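Local structure of protein TASOR (Homo sapiens, 6TL1) at residues D114-A118 with A176-T180. The protein is a component of the HUSH complex, which maintains epigenetic silencing at H3K9me3-rich loci. Sequence-based numbering, arbitrary orientation.
Sequences DLLQA and AYELT
Tyr-177 lays one face of its ring against the backbone of the 114-118 loop. Gln-117 C and Ala-118 N sit over that face, both nearer the ring's perimeter than its centre, while Leu-115 O meets the ring edge in plane, 3.6 Å from CD1 of Tyr-177. With CG anti to the backbone N (chi1 170°), the ring leaves the helix and lies across the loop, its CE1 3.3 Å from Gln-117 N.

Leu-115 returns the contact with both methyls. CD1 packs on Tyr-177 CB; CD2 lies 3.8 Å from Ala-176 CB and also touches Thr-180 OG1, the Leu-115 and Thr-180 side chains crossing at about a right angle. Thr-180 OG1 donates to Ala-176 O (2.8 Å), one turn back, and this bond fixes its rotation at the helix end.

No direct hydrogen bond joins the segments; the polar links run through water. Water 1 donates to Leu-115 O and to Thr-180 OG1 (3.0 Å). At the other end, water 2 accepts from Tyr-177 N and donates to Ala-118 O at 2.7 Å, and water 3 donates to Glu-178 OE1 and, weakly, to Ala-118 O.

Ser-110 OG also hydrogen-bonds Leu-115 O. Within this pseudo-PARP domain of TASOR, the loop follows strand 107-110 and the helix, through Thr-180, precedes its antiparallel neighbour 181-184, while Leu-116 packs on Phe-74 and Met-76 of strand 71-77, carrying the loop onto the five-stranded sheet.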
ATOM      1  N   ASP A 114      -0.287  -9.370   5.960  1.00 38.28           N
ATOM      2  CA  ASP A 114       0.628 -10.375   6.491  1.00 39.01           C
ATOM      3  C   ASP A 114       1.725 -10.753   5.501  1.00 42.73           C
ATOM      4  O   ASP A 114       2.506 -11.669   5.778  1.00 47.79           O
ATOM      5  CB  ASP A 114      -0.133 -11.634   6.955  1.00 39.16           C
ATOM      6  CG  ASP A 114      -1.061 -12.203   5.895  1.00 40.81           C
ATOM      7  OD1 ASP A 114      -1.280 -11.547   4.849  1.00 40.76           O
ATOM      8  OD2 ASP A 114      -1.614 -13.300   6.135  1.00 46.10           O
ATOM      9  N   LEU A 115       1.835 -10.027   4.377  1.00 40.41           N
ATOM     10  CA  LEU A 115       2.815 -10.285   3.312  1.00 38.16           C
ATOM     11  C   LEU A 115       3.551  -8.978   3.033  1.00 38.94           C
ATOM     12  O   LEU A 115       3.244  -8.277   2.065  1.00 36.16           O
ATOM     13  CB  LEU A 115       2.119 -10.822   2.066  1.00 37.46           C
ATOM     14  CG  LEU A 115       3.000 -11.371   0.944  1.00 44.81           C
ATOM     15  CD1 LEU A 115       4.143 -12.195   1.501  1.00 46.80           C
ATOM     16  CD2 LEU A 115       2.145 -12.215   0.002  1.00 42.86           C
ATOM     17  N   LEU A 116       4.529  -8.662   3.882  1.00 39.25           N
ATOM     18  CA  LEU A 116       5.187  -7.361   3.879  1.00 39.28           C
ATOM     19  C   LEU A 116       6.643  -7.389   3.426  1.00 42.63           C
ATOM     20  O   LEU A 116       7.297  -6.340   3.436  1.00 46.62           O
ATOM     21  CB  LEU A 116       5.107  -6.748   5.280  1.00 39.07           C
ATOM     22  CG  LEU A 116       3.695  -6.702   5.856  1.00 39.89           C
ATOM     23  CD1 LEU A 116       3.739  -6.478   7.368  1.00 43.77           C
ATOM     24  CD2 LEU A 116       2.880  -5.632   5.150  1.00 38.08           C
ATOM     25  N   GLN A 117       7.161  -8.538   3.012  1.00 41.46           N
ATOM     26  CA  GLN A 117       8.554  -8.681   2.602  1.00 42.21           C
ATOM     27  C   GLN A 117       8.673 -10.019   1.890  1.00 44.15           C
ATOM     28  O   GLN A 117       7.787 -10.871   1.998  1.00 41.34           O
ATOM     29  CB  GLN A 117       9.517  -8.575   3.798  1.00 45.45           C
ATOM     30  CG  GLN A 117       9.694  -9.868   4.555  1.00 49.22           C
ATOM     31  CD  GLN A 117      10.586  -9.761   5.785  1.00 49.32           C
ATOM     32  OE1 GLN A 117      11.056  -8.685   6.144  1.00 52.10           O
ATOM     33  NE2 GLN A 117      10.850 -10.901   6.415  1.00 43.89           N
ATOM     34  N   ALA A 118       9.770 -10.186   1.142  1.00 42.09           N
ATOM     35  CA  ALA A 118       9.882 -11.324   0.237  1.00 45.59           C
ATOM     36  C   ALA A 118       9.947 -12.643   0.992  1.00 49.58           C
ATOM     37  O   ALA A 118       9.296 -13.619   0.606  1.00 58.29           O
ATOM     38  CB  ALA A 118      11.111 -11.160  -0.656  1.00 46.74           C
ATOM     39  N   ALA A 176       5.158 -14.733  -3.901  1.00 37.56           N
ATOM     40  CA  ALA A 176       3.865 -14.254  -3.428  1.00 35.63           C
ATOM     41  C   ALA A 176       3.920 -12.772  -3.077  1.00 33.20           C
ATOM     42  O   ALA A 176       2.987 -12.020  -3.365  1.00 31.84           O
ATOM     43  CB  ALA A 176       3.419 -15.085  -2.217  1.00 36.42           C
ATOM     44  N   TYR A 177       5.015 -12.341  -2.459  1.00 32.62           N
ATOM     45  CA  TYR A 177       5.151 -10.953  -2.051  1.00 38.40           C
ATOM     46  C   TYR A 177       5.106 -10.007  -3.252  1.00 36.20           C
ATOM     47  O   TYR A 177       4.338  -9.039  -3.261  1.00 34.78           O
ATOM     48  CB  TYR A 177       6.442 -10.794  -1.258  1.00 40.07           C
ATOM     49  CG  TYR A 177       6.808  -9.365  -0.999  1.00 40.50           C
ATOM     50  CD1 TYR A 177       6.028  -8.578  -0.175  1.00 38.44           C
ATOM     51  CD2 TYR A 177       7.939  -8.799  -1.581  1.00 40.42           C
ATOM     52  CE1 TYR A 177       6.357  -7.265   0.069  1.00 36.59           C
ATOM     53  CE2 TYR A 177       8.278  -7.481  -1.343  1.00 39.10           C
ATOM     54  CZ  TYR A 177       7.479  -6.721  -0.514  1.00 39.59           C
ATOM     55  OH  TYR A 177       7.790  -5.403  -0.263  1.00 39.05           O
ATOM     56  N   GLU A 178       5.935 -10.264  -4.273  1.00 34.26           N
ATOM     57  CA  GLU A 178       5.973  -9.398  -5.453  1.00 38.39           C
ATOM     58  C   GLU A 178       4.709  -9.509  -6.299  1.00 38.37           C
ATOM     59  O   GLU A 178       4.304  -8.526  -6.936  1.00 40.16           O
ATOM     60  CB  GLU A 178       7.215  -9.711  -6.293  1.00 38.52           C
ATOM     61  CG  GLU A 178       8.506  -9.394  -5.562  1.00 42.37           C
ATOM     62  CD  GLU A 178       9.033 -10.577  -4.738  1.00 44.48           C
ATOM     63  OE1 GLU A 178       8.228 -11.449  -4.338  1.00 42.71           O
ATOM     64  OE2 GLU A 178      10.250 -10.598  -4.447  1.00 46.41           O
ATOM     65  N   LEU A 179       4.087 -10.690  -6.356  1.00 35.32           N
ATOM     66  CA  LEU A 179       2.907 -10.831  -7.199  1.00 37.03           C
ATOM     67  C   LEU A 179       1.647 -10.235  -6.575  1.00 37.78           C
ATOM     68  O   LEU A 179       0.650 -10.067  -7.286  1.00 36.40           O
ATOM     69  CB  LEU A 179       2.664 -12.309  -7.524  1.00 36.75           C
ATOM     70  CG  LEU A 179       3.644 -12.992  -8.482  1.00 42.35           C
ATOM     71  CD1 LEU A 179       3.475 -14.513  -8.413  1.00 39.75           C
ATOM     72  CD2 LEU A 179       3.441 -12.495  -9.923  1.00 40.64           C
ATOM     73  N   THR A 180       1.650  -9.918  -5.275  1.00 36.81           N
ATOM     74  CA  THR A 180       0.487  -9.338  -4.611  1.00 31.02           C
ATOM     75  C   THR A 180       0.696  -7.859  -4.293  1.00 35.78           C
ATOM     76  O   THR A 180       0.239  -7.367  -3.257  1.00 36.08           O
ATOM     77  CB  THR A 180       0.134 -10.113  -3.342  1.00 31.92           C
ATOM     78  OG1 THR A 180       1.248 -10.086  -2.449  1.00 28.98           O
ATOM     79  CG2 THR A 180      -0.222 -11.574  -3.685  1.00 35.88           C
TER
HETATM   80  O   HOH W   1       1.041  -8.202  -0.098  1.00 37.09           O
HETATM   81  O   HOH W   2       7.213 -13.967  -1.070  1.00 40.15           O
HETATM   82  O   HOH W   3       9.297 -13.309  -2.810  1.00 46.91           O